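Local coordinates for VAL-1 (Chlorella virus, PDB 3GNE), which cleaves alginate by beta-elimination as a polysaccharide lyase of family 14, with modes of action that depend on pH, at residues Trp77-Pro82 and Gln231-Thr236; Val125-Tyr130 and Gly150-Asp155; Asp86-Gly91 and Thr219-Pro224. All blocks are in the same frame, centred on the assembly; numbering follows the deposited sequence.

Interaction 1 (Trp77-Pro82 and Gln231-Thr236); sequences WEVFYP and QVAYFT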
loop_
_atom_site.group_PDB
_atom_site.type_symbol
_atom_site.label_atom_id
_atom_site.label_comp_id
_atom_site.label_asym_id
_atom_site.label_seq_id
_atom_site.Cartn_x
_atom_site.Cartn_y
_atom_site.Cartn_z
ATOM N N TRP A 77 5.049 -7.148 -3.368
ATOM C CA TRP A 77 6.446 -6.696 -3.314
ATOM C C TRP A 77 7.121 -7.466 -2.194
ATOM O O TRP A 77 6.432 -8.147 -1.404
ATOM C CB TRP A 77 6.597 -5.178 -3.063
ATOM C CG TRP A 77 5.830 -4.716 -1.854
ATOM C CD1 TRP A 77 6.294 -4.639 -0.562
ATOM C CD2 TRP A 77 4.468 -4.285 -1.798
ATOM N NE1 TRP A 77 5.296 -4.174 0.287
ATOM C CE2 TRP A 77 4.164 -3.951 -0.456
ATOM C CE3 TRP A 77 3.454 -4.141 -2.788
ATOM C CZ2 TRP A 77 2.906 -3.485 -0.045
ATOM C CZ3 TRP A 77 2.205 -3.670 -2.361
ATOM C CH2 TRP A 77 1.939 -3.357 -1.036
ATOM N N GLU A 78 8.434 -7.366 -2.152
ATOM C CA GLU A 78 9.183 -7.995 -1.061
ATOM C C GLU A 78 9.981 -6.948 -0.338
ATOM O O GLU A 78 10.452 -5.984 -0.958
ATOM C CB GLU A 78 10.151 -9.072 -1.612
ATOM C CG GLU A 78 9.289 -10.149 -2.345
ATOM C CD GLU A 78 10.179 -11.163 -3.016
ATOM O OE1 GLU A 78 11.338 -11.324 -2.608
ATOM O OE2 GLU A 78 9.748 -11.874 -3.934
ATOM N N VAL A 79 10.139 -7.108 0.981
ATOM C CA VAL A 79 10.934 -6.116 1.750
ATOM C C VAL A 79 11.858 -6.798 2.739
ATOM O O VAL A 79 11.521 -7.767 3.388
ATOM C CB VAL A 79 9.957 -5.171 2.462
ATOM C CG1 VAL A 79 9.068 -5.963 3.437
ATOM C CG2 VAL A 79 10.727 -4.060 3.176
ATOM N N PHE A 80 13.077 -6.282 2.793
ATOM C CA PHE A 80 14.139 -6.761 3.667
ATOM C C PHE A 80 14.453 -5.659 4.697
ATOM O O PHE A 80 14.835 -4.543 4.306
ATOM C CB PHE A 80 15.346 -7.065 2.810
ATOM C CG PHE A 80 16.515 -7.766 3.492
ATOM C CD1 PHE A 80 16.761 -9.110 3.183
ATOM C CD2 PHE A 80 17.374 -7.161 4.382
ATOM C CE1 PHE A 80 17.848 -9.750 3.735
ATOM C CE2 PHE A 80 18.467 -7.795 4.947
ATOM C CZ PHE A 80 18.723 -9.111 4.630
ATOM N N TYR A 81 14.270 -6.017 5.954
ATOM C CA TYR A 81 14.588 -5.164 7.113
ATOM C C TYR A 81 15.856 -5.709 7.768
ATOM O O TYR A 81 15.735 -6.768 8.423
ATOM C CB TYR A 81 13.434 -5.203 8.107
ATOM C CG TYR A 81 12.208 -4.464 7.556
ATOM C CD1 TYR A 81 12.277 -3.053 7.519
ATOM C CD2 TYR A 81 11.054 -5.111 7.132
ATOM C CE1 TYR A 81 11.155 -2.356 7.032
ATOM C CE2 TYR A 81 9.962 -4.394 6.638
ATOM C CZ TYR A 81 10.045 -3.018 6.608
ATOM O OH TYR A 81 8.981 -2.264 6.114
ATOM N N PRO A 82 16.988 -5.054 7.629
ATOM C CA PRO A 82 18.174 -5.555 8.310
ATOM C C PRO A 82 17.949 -5.611 9.809
ATOM O O PRO A 82 17.256 -4.757 10.365
ATOM C CB PRO A 82 19.238 -4.504 7.976
ATOM C CG PRO A 82 18.779 -3.916 6.654
ATOM C CD PRO A 82 17.255 -3.858 6.824
ATOM N N GLN A 231 17.954 4.903 9.151
ATOM C CA GLN A 231 17.929 3.420 8.872
ATOM C C GLN A 231 17.431 3.199 7.466
ATOM O O GLN A 231 16.902 4.122 6.837
ATOM C CB GLN A 231 17.129 2.653 9.910
ATOM C CG GLN A 231 15.734 3.260 10.137
ATOM C CD GLN A 231 15.028 2.581 11.286
ATOM O OE1 GLN A 231 15.461 1.503 11.741
ATOM N NE2 GLN A 231 13.920 3.191 11.747
ATOM N N VAL A 232 17.651 2.002 6.946
ATOM C CA VAL A 232 17.237 1.639 5.601
ATOM C C VAL A 232 16.515 0.315 5.565
ATOM O O VAL A 232 16.702 -0.548 6.427
ATOM C CB VAL A 232 18.423 1.563 4.622
ATOM C CG1 VAL A 232 19.294 2.822 4.709
ATOM C CG2 VAL A 232 19.277 0.348 4.885
ATOM N N ALA A 233 15.687 0.146 4.554
ATOM C CA ALA A 233 15.068 -1.116 4.208
ATOM C C ALA A 233 15.194 -1.272 2.702
ATOM O O ALA A 233 15.380 -0.280 1.986
ATOM C CB ALA A 233 13.617 -1.175 4.658
ATOM N N TYR A 234 15.037 -2.497 2.217
ATOM C CA TYR A 234 15.136 -2.705 0.778
ATOM C C TYR A 234 13.841 -3.301 0.226
ATOM O O TYR A 234 13.307 -4.249 0.799
ATOM C CB TYR A 234 16.296 -3.650 0.432
ATOM C CG TYR A 234 17.618 -3.205 0.999
ATOM C CD1 TYR A 234 18.466 -2.370 0.277
ATOM C CD2 TYR A 234 18.013 -3.636 2.276
ATOM C CE1 TYR A 234 19.686 -1.953 0.813
ATOM C CE2 TYR A 234 19.221 -3.238 2.795
ATOM C CZ TYR A 234 20.052 -2.408 2.063
ATOM O OH TYR A 234 21.273 -2.039 2.634
ATOM N N PHE A 235 13.362 -2.762 -0.879
ATOM C CA PHE A 235 12.152 -3.257 -1.515
ATOM C C PHE A 235 12.485 -3.791 -2.902
ATOM O O PHE A 235 13.307 -3.246 -3.620
ATOM C CB PHE A 235 11.129 -2.069 -1.669
ATOM C CG PHE A 235 10.539 -1.656 -0.325
ATOM C CD1 PHE A 235 9.405 -2.243 0.188
ATOM C CD2 PHE A 235 11.175 -0.638 0.403
ATOM C CE1 PHE A 235 8.863 -1.839 1.414
ATOM C CE2 PHE A 235 10.650 -0.223 1.627
ATOM C CZ PHE A 235 9.495 -0.825 2.149
ATOM N N THR A 236 11.815 -4.866 -3.279
ATOM C CA THR A 236 12.121 -5.463 -4.592
ATOM C C THR A 236 10.928 -6.213 -5.108
ATOM O O THR A 236 9.984 -6.480 -4.382
ATOM C CB THR A 236 13.365 -6.394 -4.459
ATOM O OG1 THR A 236 13.849 -6.728 -5.767
ATOM C CG2 THR A 236 13.015 -7.669 -3.664
#
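Phe-235 is the side chain to follow here. Its CB sits on strand 231-241 near the carbonyl of Glu-78, and CG is anti to its own carbonyl carbon (chi1 -72°), which lays the ring beside Val-79 on the neighbouring strand. CD1 meets the indole of Trp-77, whose CD1 lies in the plane of the phenyl ring at its edge, 4.0 Å from Phe-235 CD1. CE1 lies under the valine: Val-79 CG2 stands over one face, 3.4 Å from Phe-235 CE1 and offset toward the rim, a CH-pi contact. That methyl gets there because CG2 is anti to the valine N. CZ still lies under Val-79 CG2, with the Tyr-81 hydroxyl, itself hydrogen-bonded to His-93, somewhat farther off.

The backbones are antiparallel. Glu-78 pairs with Thr-236 and Phe-80 with Tyr-234, two hydrogen-bonded pairs flanking the non-hydrogen-bonded pair of Val-79 and Phe-235. Phe-80 N gives a nearly straight bond to Tyr-234 O, 2.9 Å at 165°, and the return bond from Tyr-234 N to Phe-80 O matches it.

The other face carries Glu-78, Phe-80, Tyr-234 and Thr-236. Phe-80 and Tyr-234 run side by side, CD2 of Phe-80 4.2 Å from CD2 of Tyr-234, while Pro-82 CG comes in at the edge of the tyrosine ring, 3.9 Å from Tyr-234 CE2. Beyond the strand end, Tyr-81 turns its ring back so that CE1 is 3.6 Å from Ala-233 CB.

Strands 72-80 and 231-241 are neighbours in one of the two large antiparallel sheets of this concanavalin-clan fold. Trp-77 and Phe-235 also touch strand 212-221 of the other sheet, so the contact works in two ways: polar backbone bonds within the sheet, and apolar rings on the Val-79 face between the sheets.

Interaction 2 (Val125-Tyr130 and Gly150-Asp155); sequences VIDYIY and GFFQDD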
loop_
_atom_site.group_PDB
_atom_site.type_symbol
_atom_site.label_atom_id
_atom_site.label_comp_id
_atom_site.label_asym_id
_atom_site.label_seq_id
_atom_site.Cartn_x
_atom_site.Cartn_y
_atom_site.Cartn_z
ATOM N N VAL A 125 1.742 -6.201 10.616
ATOM C CA VAL A 125 1.182 -5.713 9.376
ATOM C C VAL A 125 -0.299 -5.520 9.583
ATOM O O VAL A 125 -0.927 -6.316 10.291
ATOM C CB VAL A 125 1.476 -6.684 8.201
ATOM C CG1 VAL A 125 0.809 -6.243 6.886
ATOM C CG2 VAL A 125 2.984 -6.793 8.002
ATOM N N ILE A 126 -0.844 -4.502 8.919
ATOM C CA ILE A 126 -2.303 -4.367 8.805
ATOM C C ILE A 126 -2.645 -3.950 7.389
ATOM O O ILE A 126 -1.864 -3.405 6.635
ATOM C CB ILE A 126 -2.895 -3.298 9.759
ATOM C CG1 ILE A 126 -2.198 -1.946 9.587
ATOM C CG2 ILE A 126 -2.818 -3.762 11.211
ATOM C CD1 ILE A 126 -2.964 -0.780 10.220
ATOM N N ASP A 127 -3.928 -4.240 7.031
ATOM C CA ASP A 127 -4.616 -3.584 5.950
ATOM C C ASP A 127 -5.070 -2.210 6.445
ATOM O O ASP A 127 -5.500 -2.113 7.584
ATOM C CB ASP A 127 -5.830 -4.440 5.567
ATOM C CG ASP A 127 -6.451 -4.074 4.257
ATOM O OD1 ASP A 127 -5.854 -3.241 3.506
ATOM O OD2 ASP A 127 -7.557 -4.537 3.983
ATOM N N TYR A 128 -4.963 -1.179 5.634
ATOM C CA TYR A 128 -5.254 0.181 6.092
ATOM C C TYR A 128 -6.100 0.894 5.023
ATOM O O TYR A 128 -5.611 1.161 3.921
ATOM C CB TYR A 128 -3.934 0.885 6.331
ATOM C CG TYR A 128 -4.065 2.245 6.978
ATOM C CD1 TYR A 128 -4.617 2.360 8.275
ATOM C CD2 TYR A 128 -3.628 3.388 6.299
ATOM C CE1 TYR A 128 -4.754 3.603 8.892
ATOM C CE2 TYR A 128 -3.732 4.628 6.935
ATOM C CZ TYR A 128 -4.291 4.747 8.211
ATOM O OH TYR A 128 -4.408 5.945 8.862
ATOM N N ILE A 129 -7.336 1.141 5.348
ATOM C CA ILE A 129 -8.336 1.566 4.365
ATOM C C ILE A 129 -8.835 2.965 4.654
ATOM O O ILE A 129 -9.257 3.252 5.780
ATOM C CB ILE A 129 -9.528 0.571 4.373
ATOM C CG1 ILE A 129 -9.023 -0.823 4.001
ATOM C CG2 ILE A 129 -10.642 1.067 3.421
ATOM C CD1 ILE A 129 -10.121 -1.897 3.968
ATOM N N TYR A 130 -8.900 3.816 3.639
ATOM C CA TYR A 130 -9.661 5.061 3.684
ATOM C C TYR A 130 -10.891 4.820 2.803
ATOM O O TYR A 130 -10.715 4.718 1.562
ATOM C CB TYR A 130 -8.885 6.239 3.114
ATOM C CG TYR A 130 -8.057 7.052 4.097
ATOM C CD1 TYR A 130 -6.937 6.509 4.749
ATOM C CD2 TYR A 130 -8.347 8.392 4.312
ATOM C CE1 TYR A 130 -6.180 7.295 5.633
ATOM C CE2 TYR A 130 -7.598 9.150 5.197
ATOM C CZ TYR A 130 -6.519 8.604 5.845
ATOM O OH TYR A 130 -5.801 9.426 6.701
ATOM N N GLY A 150 -7.775 0.265 10.238
ATOM C CA GLY A 150 -6.866 -0.904 10.171
ATOM C C GLY A 150 -7.641 -2.189 10.375
ATOM O O GLY A 150 -8.595 -2.220 11.148
ATOM N N PHE A 151 -7.170 -3.214 9.652
ATOM C CA PHE A 151 -7.687 -4.581 9.826
ATOM C C PHE A 151 -6.512 -5.546 9.878
ATOM O O PHE A 151 -5.449 -5.270 9.297
ATOM C CB PHE A 151 -8.583 -5.002 8.644
ATOM C CG PHE A 151 -9.839 -4.113 8.573
ATOM C CD1 PHE A 151 -10.991 -4.539 9.217
ATOM C CD2 PHE A 151 -9.814 -2.925 7.882
ATOM C CE1 PHE A 151 -12.129 -3.772 9.183
ATOM C CE2 PHE A 151 -10.947 -2.150 7.841
ATOM C CZ PHE A 151 -12.122 -2.539 8.507
ATOM N N PHE A 152 -6.749 -6.675 10.573
ATOM C CA PHE A 152 -5.826 -7.815 10.597
ATOM C C PHE A 152 -4.715 -7.639 11.611
ATOM O O PHE A 152 -3.771 -8.447 11.598
ATOM C CB PHE A 152 -5.253 -8.205 9.233
ATOM C CG PHE A 152 -6.245 -8.318 8.104
ATOM C CD1 PHE A 152 -7.512 -8.837 8.312
ATOM C CD2 PHE A 152 -5.864 -7.899 6.814
ATOM C CE1 PHE A 152 -8.399 -8.937 7.259
ATOM C CE2 PHE A 152 -6.757 -8.020 5.755
ATOM C CZ PHE A 152 -8.013 -8.544 5.978
ATOM N N GLN A 153 -4.820 -6.672 12.526
ATOM C CA GLN A 153 -3.707 -6.527 13.460
ATOM C C GLN A 153 -3.392 -7.786 14.272
ATOM O O GLN A 153 -2.237 -8.075 14.552
ATOM C CB GLN A 153 -4.008 -5.380 14.415
ATOM C CG GLN A 153 -2.698 -4.958 15.097
ATOM C CD GLN A 153 -3.025 -3.844 16.084
ATOM O OE1 GLN A 153 -3.767 -4.076 17.062
ATOM N NE2 GLN A 153 -2.445 -2.703 15.801
ATOM N N ASP A 154 -4.405 -8.595 14.608
ATOM C CA ASP A 154 -4.117 -9.797 15.380
ATOM C C ASP A 154 -3.625 -10.958 14.544
ATOM O O ASP A 154 -3.273 -12.001 15.097
ATOM C CB ASP A 154 -5.382 -10.205 16.165
ATOM C CG ASP A 154 -5.640 -9.355 17.409
ATOM O OD1 ASP A 154 -4.698 -8.635 17.808
ATOM O OD2 ASP A 154 -6.781 -9.432 17.943
ATOM N N ASP A 155 -3.607 -10.825 13.227
ATOM C CA ASP A 155 -3.254 -11.931 12.361
ATOM C C ASP A 155 -1.818 -11.823 11.896
ATOM O O ASP A 155 -1.296 -12.850 11.434
ATOM C CB ASP A 155 -4.199 -11.953 11.144
ATOM C CG ASP A 155 -5.672 -12.003 11.507
ATOM O OD1 ASP A 155 -6.004 -12.920 12.282
ATOM O OD2 ASP A 155 -6.423 -11.148 11.003
HETATM O O HOH W 1 -0.296 -7.009 12.980
#
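Strand 125-130 runs antiparallel to the short strand ending at Phe-151, with Asp-127 and Phe-151 as the hydrogen-bonded pair and Tyr-128 opposite Gly-150 as the non-hydrogen-bonded one. Asp-127 N gives to Phe-151 O at 2.9 Å, rather bent at 142°, and Phe-151 N returns a straighter bond to Asp-127 O. That same carbonyl oxygen also takes a CA-H...O contact from Gly-150 CA, 3.2 Å away.

Ile-126 lies along the partner backbone. Its CG1 takes the crowded position between N and the carbonyl carbon (chi1 54°), which carries CD1 to 3.9 Å from Gly-150 CA; a CB on the glycine would clash with this methyl. The other branch, CG2, rests 3.7 Å from Gln-153 CA. Asp-127 shares its face of the sheet with Phe-151, and the Phe-152 ring, just past the strand, runs alongside the Asp-127 side chain, carboxylate and ring planes 19° apart and Phe-152 CD2 3.7 Å from Asp-127 CB. Phe-151 CB covers one face of the Phe-152 ring over its centre. Asp-127 is buried, and its OD2 is hydrogen-bonded to Ser-188.

Strand 149-151 is the outermost on this side of the seven-stranded antiparallel sheet, one half of the concanavalin-clan fold. Phe-151 and Ile-129 both reach strand 195-202 of the facing sheet, while Tyr-128 and Tyr-130 each hydrogen-bond through OH to a citrate, probably from the crystallisation liquor. Tyr-128 OH is also bonded to Gly-148 N and Tyr-130 OH to Tyr-106 N.

The Ile-129 and Phe-151 side chains cross at about a right angle, with Ile-129 CD1 4.0 Å from Phe-151 CE2. At Phe-152 the chain leaves the strand with positive phi, and the strict pairing ends. A water takes over there, donating to Val-125 O and Gln-153 O.

Interaction 3 (Asp86-Gly91 and Thr219-Pro224); sequences DFARGG and TFFGGP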
loop_
_atom_site.group_PDB
_atom_site.type_symbol
_atom_site.label_atom_id
_atom_site.label_comp_id
_atom_site.label_asym_id
_atom_site.label_seq_id
_atom_site.Cartn_x
_atom_site.Cartn_y
_atom_site.Cartn_z
ATOM N N ASP A 86 14.284 -0.299 13.427
ATOM C CA ASP A 86 13.309 0.046 14.456
ATOM C C ASP A 86 12.000 0.423 13.769
ATOM O O ASP A 86 11.920 1.467 13.099
ATOM C CB ASP A 86 13.886 1.193 15.323
ATOM C CG ASP A 86 13.021 1.548 16.509
ATOM O OD1 ASP A 86 11.780 1.274 16.492
ATOM O OD2 ASP A 86 13.564 2.166 17.493
ATOM N N PHE A 87 10.983 -0.395 13.898
ATOM C CA PHE A 87 9.695 -0.154 13.282
ATOM C C PHE A 87 8.879 0.942 13.929
ATOM O O PHE A 87 7.816 1.300 13.385
ATOM C CB PHE A 87 8.887 -1.476 13.360
ATOM C CG PHE A 87 9.460 -2.626 12.536
ATOM C CD1 PHE A 87 9.315 -2.627 11.147
ATOM C CD2 PHE A 87 10.140 -3.687 13.133
ATOM C CE1 PHE A 87 9.845 -3.643 10.345
ATOM C CE2 PHE A 87 10.668 -4.711 12.346
ATOM C CZ PHE A 87 10.540 -4.692 10.970
ATOM N N ALA A 88 9.348 1.470 15.051
ATOM C CA ALA A 88 8.662 2.533 15.763
ATOM C C ALA A 88 7.231 2.071 15.998
ATOM O O ALA A 88 7.048 0.960 16.510
ATOM C CB ALA A 88 8.766 3.852 15.031
ATOM N N ARG A 89 6.234 2.910 15.665
ATOM C CA ARG A 89 4.846 2.449 15.848
ATOM C C ARG A 89 4.118 2.368 14.522
ATOM O O ARG A 89 2.897 2.508 14.479
ATOM C CB ARG A 89 4.110 3.346 16.868
ATOM C CG ARG A 89 4.819 3.249 18.217
ATOM C CD ARG A 89 4.104 3.982 19.368
ATOM N NE ARG A 89 3.138 3.078 19.983
ATOM C CZ ARG A 89 2.532 3.239 21.155
ATOM N NH1 ARG A 89 2.833 4.337 21.832
ATOM N NH2 ARG A 89 1.667 2.310 21.595
ATOM N N GLY A 90 4.835 2.006 13.463
ATOM C CA GLY A 90 4.258 1.653 12.186
ATOM C C GLY A 90 4.538 2.678 11.091
ATOM O O GLY A 90 5.211 3.729 11.290
ATOM N N GLY A 91 4.090 2.382 9.889
ATOM C CA GLY A 91 4.374 3.201 8.720
ATOM C C GLY A 91 3.722 2.575 7.520
ATOM O O GLY A 91 3.049 1.536 7.628
ATOM N N THR A 219 6.275 5.111 0.880
ATOM C CA THR A 219 6.690 4.467 2.120
ATOM C C THR A 219 7.336 5.507 3.030
ATOM O O THR A 219 8.156 6.325 2.621
ATOM C CB THR A 219 7.627 3.290 1.836
ATOM O OG1 THR A 219 7.940 2.662 3.109
ATOM C CG2 THR A 219 8.963 3.651 1.173
ATOM N N PHE A 220 6.884 5.497 4.280
ATOM C CA PHE A 220 7.318 6.479 5.291
ATOM C C PHE A 220 6.846 6.018 6.624
ATOM O O PHE A 220 5.893 5.195 6.703
ATOM C CB PHE A 220 6.748 7.882 4.947
ATOM C CG PHE A 220 5.239 7.917 4.854
ATOM C CD1 PHE A 220 4.630 7.724 3.600
ATOM C CD2 PHE A 220 4.434 8.132 5.993
ATOM C CE1 PHE A 220 3.241 7.736 3.515
ATOM C CE2 PHE A 220 3.056 8.153 5.884
ATOM C CZ PHE A 220 2.453 7.953 4.633
ATOM N N PHE A 221 7.438 6.559 7.708
ATOM C CA PHE A 221 7.009 6.238 9.037
ATOM C C PHE A 221 5.780 7.012 9.466
ATOM O O PHE A 221 5.626 8.186 9.162
ATOM C CB PHE A 221 8.134 6.589 10.044
ATOM C CG PHE A 221 9.164 5.465 10.183
ATOM C CD1 PHE A 221 9.217 4.749 11.376
ATOM C CD2 PHE A 221 10.032 5.142 9.136
ATOM C CE1 PHE A 221 10.100 3.684 11.517
ATOM C CE2 PHE A 221 10.913 4.056 9.258
ATOM C CZ PHE A 221 10.945 3.354 10.466
ATOM N N GLY A 222 4.916 6.320 10.234
ATOM C CA GLY A 222 3.826 7.010 10.886
ATOM C C GLY A 222 2.611 7.196 9.989
ATOM O O GLY A 222 2.406 6.545 8.986
ATOM N N GLY A 223 1.778 8.099 10.394
ATOM C CA GLY A 223 1.870 8.803 11.660
ATOM C C GLY A 223 1.363 8.002 12.839
ATOM O O GLY A 223 0.844 6.891 12.627
ATOM N N PRO A 224 1.513 8.615 14.038
ATOM C CA PRO A 224 2.184 9.931 14.142
ATOM C C PRO A 224 3.653 9.857 14.513
ATOM O O PRO A 224 4.253 10.924 14.611
ATOM C CB PRO A 224 1.393 10.618 15.274
ATOM C CG PRO A 224 1.180 9.444 16.205
ATOM C CD PRO A 224 1.015 8.231 15.354
HETATM O O HOH W 2 0.822 3.632 13.075
#
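An Asx turn lies within the loop that leads into strand 91-99: Asp-86 OD1 accepts from Ala-88 N at 2.8 Å, with the donor lying out of the carboxylate plane. Against this turn lies the ring of Phe-221. CG is anti to its carbonyl carbon (chi1 -85°), and the ring arrives edge-on. Asp-86 O lies in the ring plane, 3.3 Å from Phe-221 CE1, so a carbonyl oxygen faces the C-H rim. Ala-88 CB meets the same edge, 3.8 Å from Phe-221 CE1. Trp-119 and Tyr-44 add edge-to-face contacts to this ring.

The contact lies where strands 91-99 and 212-221, neighbours in the seven-stranded sheet of the concanavalin-clan fold, come together at their ends. Gly-91 and Phe-221 form an antiparallel non-hydrogen-bonded pair with their CA atoms just 4.0 Å apart. Such closeness needs glycine: a CB on Gly-91 would clash with Phe-220 O. Next to the pair, Gly-222 N gives to Gly-90 O, 2.8 Å at 157°, approaching from above the carbonyl plane. Gly-90 and Gly-222 both have positive phi, with backbone angles that call for glycine.

Past the strand end, the peptide bonds before Gly-223 and before Pro-224 are both cis. A water bridges the two segments there, donating to Arg-89 O and, at the longer distance of 3.3 Å, to Gly-223 O.

From the N terminus, strand 72-80 comes first; its end, in 77-82, waits for 231-236, so interaction 1 closes the longest loop. Directly afterwards 86-91 leaves for the other sheet, and its partner 219-224 closes interaction 3 inside that loop. Interaction 2 closes the innermost and shortest loop, between 125-130 and 150-155. The three are nested and none cross. Interactions 2 and 3 belong to the same seven-stranded sheet, at an outer strand and an inner pair, and do not touch. Interaction 1 lies in the facing sheet and meets interaction 3 directly: Gln-231 OE1 probably accepts from Asp-86 N, and Tyr-81 packs on Phe-87.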